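Local atomic coordinates of delta toxin (Clostridium perfringens, PDB entry 2YGT), a protein that acts as a haemolytic beta-pore-forming toxin, probably assembling from soluble monomers into a transmembrane beta-barrel in the membranes of target cells. Residues V48-D54 with D282-I288; V53-S59 with Y128-G132; L80-G85 with Y255-W259. All coordinates share one frame. Numbering follows the deposited sequence.

Contact 1: residues V48-D54 with D282-I288; sequences VDASFVD and DWEKHTI. With ZN (zinc ion), chain B.
F52 lays one face of its ring on the CA of H286, a CH-pi contact of 3.6 Å to the ring centroid. The setting is a beta-sandwich, as expected for the leukocidin/haemolysin family: V48-D54 is extended strand at the end of 45-54 in one sheet, and D282-I288 runs from the end of strand 263-282 of the other through the turn W283-H286 into strand 287-291. Nearest CA pairs are A50 with I288 (6.7 Å) and F52 with H286 (6.0 Å), set by side chains, not by strand pairing. V48 and A50 point at I288 of that last strand, and F52 at the turn: V48 CG2 meets I288 CD1 at 3.6 Å, and A50 CB lies 4.2 Å from I288 CB. F52 (chi1 m, chi2 87°) turns its edge to the five-membered ring of W283, T-shaped with centroids 5.9 Å apart and planes at 83°. The turn closes through D282 N to T287 O (2.9 Å) and T287 N to D282 O (3.1 Å). H286, with left-handed backbone angles (56/52), and T287 both face D282, a G1 beta bulge; D282 OD1 accepts from E284 N, an Asx turn, and from K285 N, each 3.0 Å away. Zinc links the end of strand 45-54 to the opposing turn, held by D54 OD1 at 2.2 Å and H286 NE2 at 2.3 Å.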
loop_
_atom_site.group_PDB
_atom_site.type_symbol
_atom_site.label_atom_id
_atom_site.label_comp_id
_atom_site.label_asym_id
_atom_site.label_seq_id
_atom_site.Cartn_x
_atom_site.Cartn_y
_atom_site.Cartn_z
ATOM N N VAL A 48 -1.529 1.932 11.348
ATOM C CA VAL A 48 -0.452 2.907 11.247
ATOM C C VAL A 48 0.526 2.767 12.404
ATOM O O VAL A 48 0.134 2.787 13.570
ATOM C CB VAL A 48 -0.982 4.351 11.193
ATOM C CG1 VAL A 48 -1.631 4.622 9.847
ATOM C CG2 VAL A 48 -1.955 4.615 12.337
ATOM N N ASP A 49 1.799 2.608 12.069
ATOM C CA ASP A 49 2.857 2.595 13.066
ATOM C C ASP A 49 3.609 3.910 12.970
ATOM O O ASP A 49 4.294 4.173 11.982
ATOM C CB ASP A 49 3.819 1.427 12.833
ATOM C CG ASP A 49 3.136 0.077 12.941
ATOM O OD1 ASP A 49 2.257 -0.082 13.816
ATOM O OD2 ASP A 49 3.483 -0.830 12.156
ATOM N N ALA A 50 3.468 4.745 13.990
ATOM C CA ALA A 50 4.183 6.011 14.025
ATOM C C ALA A 50 5.420 5.916 14.912
ATOM O O ALA A 50 5.350 5.452 16.050
ATOM C CB ALA A 50 3.266 7.123 14.508
ATOM N N SER A 51 6.556 6.350 14.381
ATOM C CA SER A 51 7.770 6.446 15.174
ATOM C C SER A 51 8.153 7.905 15.344
ATOM O O SER A 51 8.722 8.511 14.435
ATOM C CB SER A 51 8.914 5.679 14.516
ATOM O OG SER A 51 8.711 4.286 14.624
ATOM N N PHE A 52 7.821 8.465 16.503
ATOM C CA PHE A 52 8.175 9.842 16.826
ATOM C C PHE A 52 9.640 9.915 17.234
ATOM O O PHE A 52 10.054 9.297 18.216
ATOM C CB PHE A 52 7.299 10.375 17.967
ATOM C CG PHE A 52 5.838 10.481 17.623
ATOM C CD1 PHE A 52 4.996 9.393 17.786
ATOM C CD2 PHE A 52 5.304 11.670 17.153
ATOM C CE1 PHE A 52 3.651 9.484 17.475
ATOM C CE2 PHE A 52 3.960 11.769 16.842
ATOM C CZ PHE A 52 3.131 10.672 17.001
ATOM N N VAL A 53 10.430 10.668 16.482
ATOM C CA VAL A 53 11.833 10.833 16.822
ATOM C C VAL A 53 12.050 12.127 17.592
ATOM O O VAL A 53 11.621 13.194 17.156
ATOM C CB VAL A 53 12.729 10.837 15.574
ATOM C CG1 VAL A 53 14.181 11.041 15.974
ATOM C CG2 VAL A 53 12.559 9.544 14.788
ATOM N N ASP A 54 12.703 12.019 18.746
ATOM C CA ASP A 54 13.127 13.190 19.507
ATOM C C ASP A 54 14.629 13.392 19.363
ATOM O O ASP A 54 15.431 12.650 19.933
ATOM C CB ASP A 54 12.719 13.075 20.978
ATOM C CG ASP A 54 11.272 13.450 21.202
ATOM O OD1 ASP A 54 10.577 13.685 20.194
ATOM O OD2 ASP A 54 10.832 13.514 22.370
ATOM N N ASP A 282 -0.395 13.343 17.992
ATOM C CA ASP A 282 -0.018 14.172 19.122
ATOM C C ASP A 282 1.500 14.106 19.266
ATOM O O ASP A 282 2.047 13.107 19.731
ATOM C CB ASP A 282 -0.721 13.700 20.397
ATOM C CG ASP A 282 -0.639 14.716 21.517
ATOM O OD1 ASP A 282 0.439 15.322 21.694
ATOM O OD2 ASP A 282 -1.653 14.910 22.221
ATOM N N TRP A 283 2.174 15.169 18.842
ATOM C CA TRP A 283 3.632 15.198 18.827
ATOM C C TRP A 283 4.233 15.375 20.220
ATOM O O TRP A 283 5.430 15.173 20.413
ATOM C CB TRP A 283 4.137 16.304 17.899
ATOM C CG TRP A 283 3.737 16.127 16.465
ATOM C CD1 TRP A 283 2.477 16.222 15.946
ATOM C CD2 TRP A 283 4.601 15.842 15.359
ATOM N NE1 TRP A 283 2.504 16.009 14.588
ATOM C CE2 TRP A 283 3.800 15.772 14.203
ATOM C CE3 TRP A 283 5.980 15.634 15.236
ATOM C CZ2 TRP A 283 4.326 15.504 12.943
ATOM C CZ3 TRP A 283 6.503 15.369 13.981
ATOM C CH2 TRP A 283 5.679 15.306 12.853
ATOM N N GLU A 284 3.406 15.758 21.187
ATOM C CA GLU A 284 3.879 15.903 22.561
ATOM C C GLU A 284 3.795 14.574 23.293
ATOM O O GLU A 284 4.749 14.153 23.949
ATOM C CB GLU A 284 3.079 16.966 23.317
ATOM C CG GLU A 284 3.569 18.393 23.115
ATOM C CD GLU A 284 2.810 19.399 23.973
ATOM O OE1 GLU A 284 1.773 19.022 24.562
ATOM O OE2 GLU A 284 3.250 20.566 24.056
ATOM N N LYS A 285 2.650 13.912 23.171
ATOM C CA LYS A 285 2.428 12.642 23.849
ATOM C C LYS A 285 2.934 11.458 23.030
ATOM O O LYS A 285 2.899 10.320 23.496
ATOM C CB LYS A 285 0.941 12.456 24.160
ATOM C CG LYS A 285 0.336 13.551 25.025
ATOM C CD LYS A 285 -1.154 13.317 25.237
ATOM C CE LYS A 285 -1.804 14.488 25.961
ATOM N NZ LYS A 285 -1.733 15.742 25.159
ATOM N N HIS A 286 3.406 11.731 21.816
ATOM C CA HIS A 286 3.871 10.680 20.911
ATOM C C HIS A 286 2.798 9.625 20.649
ATOM O O HIS A 286 3.040 8.430 20.814
ATOM C CB HIS A 286 5.125 9.993 21.463
ATOM C CG HIS A 286 6.199 10.943 21.891
ATOM N ND1 HIS A 286 6.682 10.984 23.181
ATOM C CD2 HIS A 286 6.884 11.886 21.203
ATOM C CE1 HIS A 286 7.620 11.909 23.269
ATOM N NE2 HIS A 286 7.762 12.471 22.082
ATOM N N THR A 287 1.613 10.065 20.247
ATOM C CA THR A 287 0.525 9.134 19.989
ATOM C C THR A 287 -0.099 9.369 18.625
ATOM O O THR A 287 -0.075 10.481 18.096
ATOM C CB THR A 287 -0.590 9.227 21.060
ATOM O OG1 THR A 287 -1.230 10.509 20.980
ATOM C CG2 THR A 287 -0.024 9.018 22.463
ATOM N N ILE A 288 -0.650 8.304 18.059
ATOM C CA ILE A 288 -1.436 8.406 16.841
ATOM C C ILE A 288 -2.791 7.760 17.107
ATOM O O ILE A 288 -2.870 6.601 17.513
ATOM C CB ILE A 288 -0.712 7.763 15.623
ATOM C CG1 ILE A 288 -1.410 8.159 14.322
ATOM C CG2 ILE A 288 -0.628 6.249 15.769
ATOM C CD1 ILE A 288 -0.595 7.886 13.074
HETATM ZN ZN ZN B . 8.583 14.300 20.977
#

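Contact 2: residues V53-S59 with Y128-G132; sequences VDDKFSS and YSIGG. With ZN (zinc ion), chain B.
A single carboxylate oxygen carries most of the polar joint here: D55 OD2 accepts hydrogen bonds from Y128 OH at 2.6 Å and from G131 N at 2.7 Å (171°). The other oxygen works within its own segment, D55 OD1 taking F57 N at 2.9 Å in an Asx turn. With chi1 t (178°), D55 can reach both its own turn and the opposite one. D55 to S58 is a type I beta turn, closed by S58 N to D55 O (3.0 Å); S129 to G132 is type II, closed by G132 N to S129 O (3.0 Å). At the positive phi of G131 (115°) and G132 (121°) a CB would jam against the preceding carbonyl O, and on G132 also fall 3.0 Å from S58 OG. S58 and G131 have CA atoms 4.0 Å apart, and S58 CA makes a CA-H...O contact with G131 O at 3.4 Å. The first turn follows sandwich strand 45-54, while the second joins strands 121-128 and 134-137 of a separate three-stranded sheet, probably the prestem that leukocidin-family monomers keep folded before pore formation. V53 CG1 sits over the Y128 ring, 4.2 Å from its centroid, and F57 CD2 touches I130 CG2 at 3.8 Å. D54, its CA-to-CB bond directed away from Y128-G132, binds zinc through OD1 (2.2 Å) together with H286. Water 1 donates to Y128 OH (2.6 Å) and to S58 OG (3.0 Å), which also bonds E60 O. Water 2 joins G131 O (2.6 Å) to S59 OG (3.2 Å).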
loop_
_atom_site.group_PDB
_atom_site.type_symbol
_atom_site.label_atom_id
_atom_site.label_comp_id
_atom_site.label_asym_id
_atom_site.label_seq_id
_atom_site.Cartn_x
_atom_site.Cartn_y
_atom_site.Cartn_z
ATOM N N VAL A 53 10.430 10.668 16.482
ATOM C CA VAL A 53 11.833 10.833 16.822
ATOM C C VAL A 53 12.050 12.127 17.592
ATOM O O VAL A 53 11.621 13.194 17.156
ATOM C CB VAL A 53 12.729 10.837 15.574
ATOM C CG1 VAL A 53 14.181 11.041 15.974
ATOM C CG2 VAL A 53 12.559 9.544 14.788
ATOM N N ASP A 54 12.703 12.019 18.746
ATOM C CA ASP A 54 13.127 13.190 19.507
ATOM C C ASP A 54 14.629 13.392 19.363
ATOM O O ASP A 54 15.431 12.650 19.933
ATOM C CB ASP A 54 12.719 13.075 20.978
ATOM C CG ASP A 54 11.272 13.450 21.202
ATOM O OD1 ASP A 54 10.577 13.685 20.194
ATOM O OD2 ASP A 54 10.832 13.514 22.370
ATOM N N ASP A 55 14.994 14.402 18.586
ATOM C CA ASP A 55 16.379 14.651 18.228
ATOM C C ASP A 55 16.693 16.126 18.446
ATOM O O ASP A 55 16.396 16.965 17.598
ATOM C CB ASP A 55 16.608 14.258 16.765
ATOM C CG ASP A 55 18.021 14.524 16.299
ATOM O OD1 ASP A 55 18.827 15.040 17.099
ATOM O OD2 ASP A 55 18.330 14.214 15.128
ATOM N N LYS A 56 17.288 16.433 19.596
ATOM C CA LYS A 56 17.576 17.816 19.976
ATOM C C LYS A 56 18.573 18.485 19.037
ATOM O O LYS A 56 18.700 19.710 19.028
ATOM C CB LYS A 56 18.106 17.877 21.411
ATOM C CG LYS A 56 17.069 17.542 22.470
ATOM C CD LYS A 56 17.729 17.301 23.817
ATOM C CE LYS A 56 16.701 16.987 24.886
ATOM N NZ LYS A 56 17.346 16.581 26.164
ATOM N N PHE A 57 19.278 17.676 18.253
ATOM C CA PHE A 57 20.301 18.186 17.346
ATOM C C PHE A 57 19.731 18.474 15.960
ATOM O O PHE A 57 20.426 18.978 15.079
ATOM C CB PHE A 57 21.473 17.205 17.268
ATOM C CG PHE A 57 21.955 16.739 18.612
ATOM C CD1 PHE A 57 22.836 17.511 19.353
ATOM C CD2 PHE A 57 21.511 15.540 19.145
ATOM C CE1 PHE A 57 23.277 17.089 20.595
ATOM C CE2 PHE A 57 21.947 15.113 20.386
ATOM C CZ PHE A 57 22.830 15.887 21.113
ATOM N N SER A 58 18.457 18.156 15.779
ATOM C CA SER A 58 17.761 18.464 14.539
ATOM C C SER A 58 16.972 19.750 14.715
ATOM O O SER A 58 16.439 20.014 15.793
ATOM C CB SER A 58 16.823 17.322 14.152
ATOM O OG SER A 58 15.955 17.716 13.110
ATOM N N SER A 59 16.896 20.546 13.653
ATOM C CA SER A 59 16.217 21.838 13.708
ATOM C C SER A 59 14.696 21.700 13.778
ATOM O O SER A 59 13.986 22.681 13.998
ATOM C CB SER A 59 16.609 22.703 12.506
ATOM O OG SER A 59 16.091 22.164 11.298
ATOM N N TYR A 128 16.966 7.373 9.252
ATOM C CA TYR A 128 17.101 8.695 9.848
ATOM C C TYR A 128 18.493 8.883 10.449
ATOM O O TYR A 128 19.035 7.980 11.087
ATOM C CB TYR A 128 16.029 8.899 10.924
ATOM C CG TYR A 128 16.090 10.245 11.622
ATOM C CD1 TYR A 128 16.869 10.429 12.758
ATOM C CD2 TYR A 128 15.368 11.332 11.143
ATOM C CE1 TYR A 128 16.926 11.658 13.396
ATOM C CE2 TYR A 128 15.417 12.564 11.773
ATOM C CZ TYR A 128 16.196 12.722 12.897
ATOM O OH TYR A 128 16.250 13.944 13.525
ATOM N N SER A 129 19.071 10.059 10.233
ATOM C CA SER A 129 20.360 10.398 10.824
ATOM C C SER A 129 20.186 11.532 11.821
ATOM O O SER A 129 19.382 12.438 11.602
ATOM C CB SER A 129 21.358 10.813 9.742
ATOM O OG SER A 129 21.650 9.733 8.872
ATOM N N ILE A 130 20.934 11.473 12.918
ATOM C CA ILE A 130 20.920 12.544 13.904
ATOM C C ILE A 130 21.204 13.865 13.202
ATOM O O ILE A 130 22.175 13.982 12.458
ATOM C CB ILE A 130 21.969 12.308 15.007
ATOM C CG1 ILE A 130 21.718 10.965 15.697
ATOM C CG2 ILE A 130 21.949 13.445 16.018
ATOM C CD1 ILE A 130 22.744 10.615 16.750
ATOM N N GLY A 131 20.345 14.852 13.430
ATOM C CA GLY A 131 20.456 16.127 12.747
ATOM C C GLY A 131 19.267 16.382 11.839
ATOM O O GLY A 131 18.980 17.526 11.490
ATOM N N GLY A 132 18.579 15.312 11.449
ATOM C CA GLY A 132 17.372 15.434 10.651
ATOM C C GLY A 132 17.410 14.729 9.306
ATOM O O GLY A 132 16.370 14.516 8.683
HETATM ZN ZN ZN B . 8.583 14.300 20.977
HETATM O O HOH W 1 14.093 15.418 13.435
HETATM O O HOH W 2 17.257 19.277 10.555
#

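Contact 3: residues L80-G85 with Y255-W259; sequences LSKYRG and YHIAW
The two segments run antiparallel, the start of strand 84-99 beside the end of strand 241-259. R84 and A258 form a non-hydrogen-bonded pair with CA atoms 4.3 Å apart; G85 and I257 form the neighbouring hydrogen-bonded pair, CA atoms 5.2 Å apart, through G85 N to I257 O (2.8 Å) and I257 N to G85 O (2.9 Å). Beyond the R84-A258 pair, W259 N donates to Y83 O at 2.8 Å. CA-H...O contacts join A258 CA to Y83 O (3.2 Å), R84 CA to I257 O (3.3 Å) and H256 CA to G85 O (3.3 Å). Before the strand, L80-R84 makes a tight reversal from strand 76-79: L80 N and S81 N both donate to R84 O, at 2.8 and 3.0 Å, and S81 OG accepts from Y83 N at 3.0 Å in an ST turn. This hairpin and its partner strand stand at the far end of the long strands, a position that in the leukocidin family corresponds to the membrane-proximal rim domain, probably the case here too. R84 and A258 share one face of the sheet; R84 chi1 t carries the guanidinium over A258, with A258 CB 3.8 Å from R84 NH1. R84 NE makes a weak hydrogen bond to H256 ND1 at 3.3 Å, and L80 CD2 reaches H256 CE1 at 4.0 Å. I257 lies on the other face, where G85 brings no side chain. With Y83 chi1 m and W259 chi1 t, the Y83 ring edge meets W259, Y83 CD2 to W259 CD1 3.9 Å; W259 also packs edge-to-face with W263.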
loop_
_atom_site.group_PDB
_atom_site.type_symbol
_atom_site.label_atom_id
_atom_site.label_comp_id
_atom_site.label_asym_id
_atom_site.label_seq_id
_atom_site.Cartn_x
_atom_site.Cartn_y
_atom_site.Cartn_z
ATOM N N LEU A 80 -23.866 -16.128 -15.621
ATOM C CA LEU A 80 -24.933 -15.307 -16.157
ATOM C C LEU A 80 -25.876 -16.266 -16.871
ATOM O O LEU A 80 -27.096 -16.087 -16.875
ATOM C CB LEU A 80 -24.358 -14.282 -17.127
ATOM C CG LEU A 80 -24.862 -12.850 -16.981
ATOM C CD1 LEU A 80 -25.205 -12.554 -15.529
ATOM C CD2 LEU A 80 -23.799 -11.887 -17.489
ATOM N N SER A 81 -25.282 -17.298 -17.462
ATOM C CA SER A 81 -26.011 -18.413 -18.044
ATOM C C SER A 81 -25.038 -19.576 -18.188
ATOM O O SER A 81 -23.895 -19.495 -17.734
ATOM C CB SER A 81 -26.597 -18.041 -19.407
ATOM O OG SER A 81 -25.622 -18.140 -20.430
ATOM N N LYS A 82 -25.483 -20.655 -18.820
ATOM C CA LYS A 82 -24.617 -21.807 -19.043
ATOM C C LYS A 82 -23.503 -21.471 -20.030
ATOM O O LYS A 82 -22.474 -22.145 -20.071
ATOM C CB LYS A 82 -25.431 -22.998 -19.557
ATOM N N TYR A 83 -23.713 -20.420 -20.818
ATOM C CA TYR A 83 -22.787 -20.061 -21.887
ATOM C C TYR A 83 -22.043 -18.759 -21.609
ATOM O O TYR A 83 -21.178 -18.357 -22.385
ATOM C CB TYR A 83 -23.526 -19.962 -23.224
ATOM C CG TYR A 83 -24.190 -21.256 -23.642
ATOM C CD1 TYR A 83 -25.450 -21.593 -23.171
ATOM C CD2 TYR A 83 -23.552 -22.142 -24.501
ATOM C CE1 TYR A 83 -26.061 -22.776 -23.545
ATOM C CE2 TYR A 83 -24.154 -23.329 -24.881
ATOM C CZ TYR A 83 -25.410 -23.640 -24.400
ATOM O OH TYR A 83 -26.016 -24.817 -24.772
ATOM N N ARG A 84 -22.380 -18.103 -20.503
ATOM C CA ARG A 84 -21.721 -16.852 -20.144
ATOM C C ARG A 84 -21.406 -16.764 -18.653
ATOM O O ARG A 84 -22.307 -16.781 -17.816
ATOM C CB ARG A 84 -22.554 -15.649 -20.588
ATOM C CG ARG A 84 -21.872 -14.318 -20.333
ATOM C CD ARG A 84 -22.100 -13.352 -21.481
ATOM N NE ARG A 84 -21.062 -12.326 -21.524
ATOM C CZ ARG A 84 -20.746 -11.633 -22.612
ATOM N NH1 ARG A 84 -21.384 -11.859 -23.752
ATOM N NH2 ARG A 84 -19.785 -10.719 -22.563
ATOM N N GLY A 85 -20.118 -16.669 -18.335
ATOM C CA GLY A 85 -19.665 -16.590 -16.959
ATOM C C GLY A 85 -18.943 -15.291 -16.648
ATOM O O GLY A 85 -18.365 -14.661 -17.535
ATOM N N TYR A 255 -14.610 -9.675 -15.672
ATOM C CA TYR A 255 -14.058 -10.473 -16.757
ATOM C C TYR A 255 -15.087 -11.509 -17.199
ATOM O O TYR A 255 -15.395 -12.446 -16.464
ATOM C CB TYR A 255 -12.758 -11.152 -16.317
ATOM C CG TYR A 255 -12.135 -12.037 -17.378
ATOM C CD1 TYR A 255 -11.431 -11.488 -18.443
ATOM C CD2 TYR A 255 -12.256 -13.421 -17.314
ATOM C CE1 TYR A 255 -10.867 -12.294 -19.417
ATOM C CE2 TYR A 255 -11.694 -14.233 -18.278
ATOM C CZ TYR A 255 -11.001 -13.667 -19.326
ATOM O OH TYR A 255 -10.441 -14.474 -20.285
ATOM N N HIS A 256 -15.629 -11.318 -18.397
ATOM C CA HIS A 256 -16.650 -12.207 -18.940
ATOM C C HIS A 256 -16.045 -13.250 -19.868
ATOM O O HIS A 256 -15.207 -12.927 -20.710
ATOM C CB HIS A 256 -17.685 -11.407 -19.736
ATOM C CG HIS A 256 -18.561 -10.529 -18.895
ATOM N ND1 HIS A 256 -19.935 -10.620 -18.906
ATOM C CD2 HIS A 256 -18.256 -9.541 -18.020
ATOM C CE1 HIS A 256 -20.441 -9.727 -18.074
ATOM N NE2 HIS A 256 -19.442 -9.060 -17.522
ATOM N N ILE A 257 -16.471 -14.498 -19.712
ATOM C CA ILE A 257 -16.247 -15.502 -20.747
ATOM C C ILE A 257 -17.587 -15.924 -21.346
ATOM O O ILE A 257 -18.549 -16.181 -20.622
ATOM C CB ILE A 257 -15.474 -16.740 -20.230
ATOM C CG1 ILE A 257 -16.199 -17.379 -19.043
ATOM C CG2 ILE A 257 -14.049 -16.358 -19.863
ATOM C CD1 ILE A 257 -15.593 -18.694 -18.601
ATOM N N ALA A 258 -17.647 -15.966 -22.671
ATOM C CA ALA A 258 -18.870 -16.327 -23.374
ATOM C C ALA A 258 -18.568 -17.375 -24.434
ATOM O O ALA A 258 -17.615 -17.239 -25.200
ATOM C CB ALA A 258 -19.503 -15.098 -24.007
ATOM N N TRP A 259 -19.384 -18.422 -24.470
ATOM C CA TRP A 259 -19.163 -19.528 -25.389
ATOM C C TRP A 259 -19.912 -19.347 -26.706
ATOM O O TRP A 259 -21.134 -19.227 -26.725
ATOM C CB TRP A 259 -19.572 -20.853 -24.742
ATOM C CG TRP A 259 -19.375 -22.034 -25.639
ATOM C CD1 TRP A 259 -20.279 -22.555 -26.518
ATOM C CD2 TRP A 259 -18.196 -22.846 -25.752
ATOM N NE1 TRP A 259 -19.739 -23.638 -27.167
ATOM C CE2 TRP A 259 -18.462 -23.838 -26.714
ATOM C CE3 TRP A 259 -16.944 -22.828 -25.125
ATOM C CZ2 TRP A 259 -17.522 -24.805 -27.071
ATOM C CZ3 TRP A 259 -16.010 -23.792 -25.482
ATOM C CH2 TRP A 259 -16.306 -24.766 -26.447
#

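Overall arrangement
Contacts 1 and 2 are neighbours, with centres about 14 Å apart; they share V53 and D54 on strand 45-54, and D54 is a zinc ligand. Contact 3 lies on the opposite side of the chain's centre, its centre about 52 Å from that of contact 1 and 60 Å from that of contact 2. Along the chain the segments come in the order 48-54, 53-59, 80-85, 128-132, 255-259, 282-288, so contact 1 encloses both others, while contacts 2 and 3 interleave. Contacts 1 and 3 reach the same branched sheet, whose long strands carry the sandwich into the probable rim, while contact 2 holds the probable prestem sheet to the end of strand 45-54.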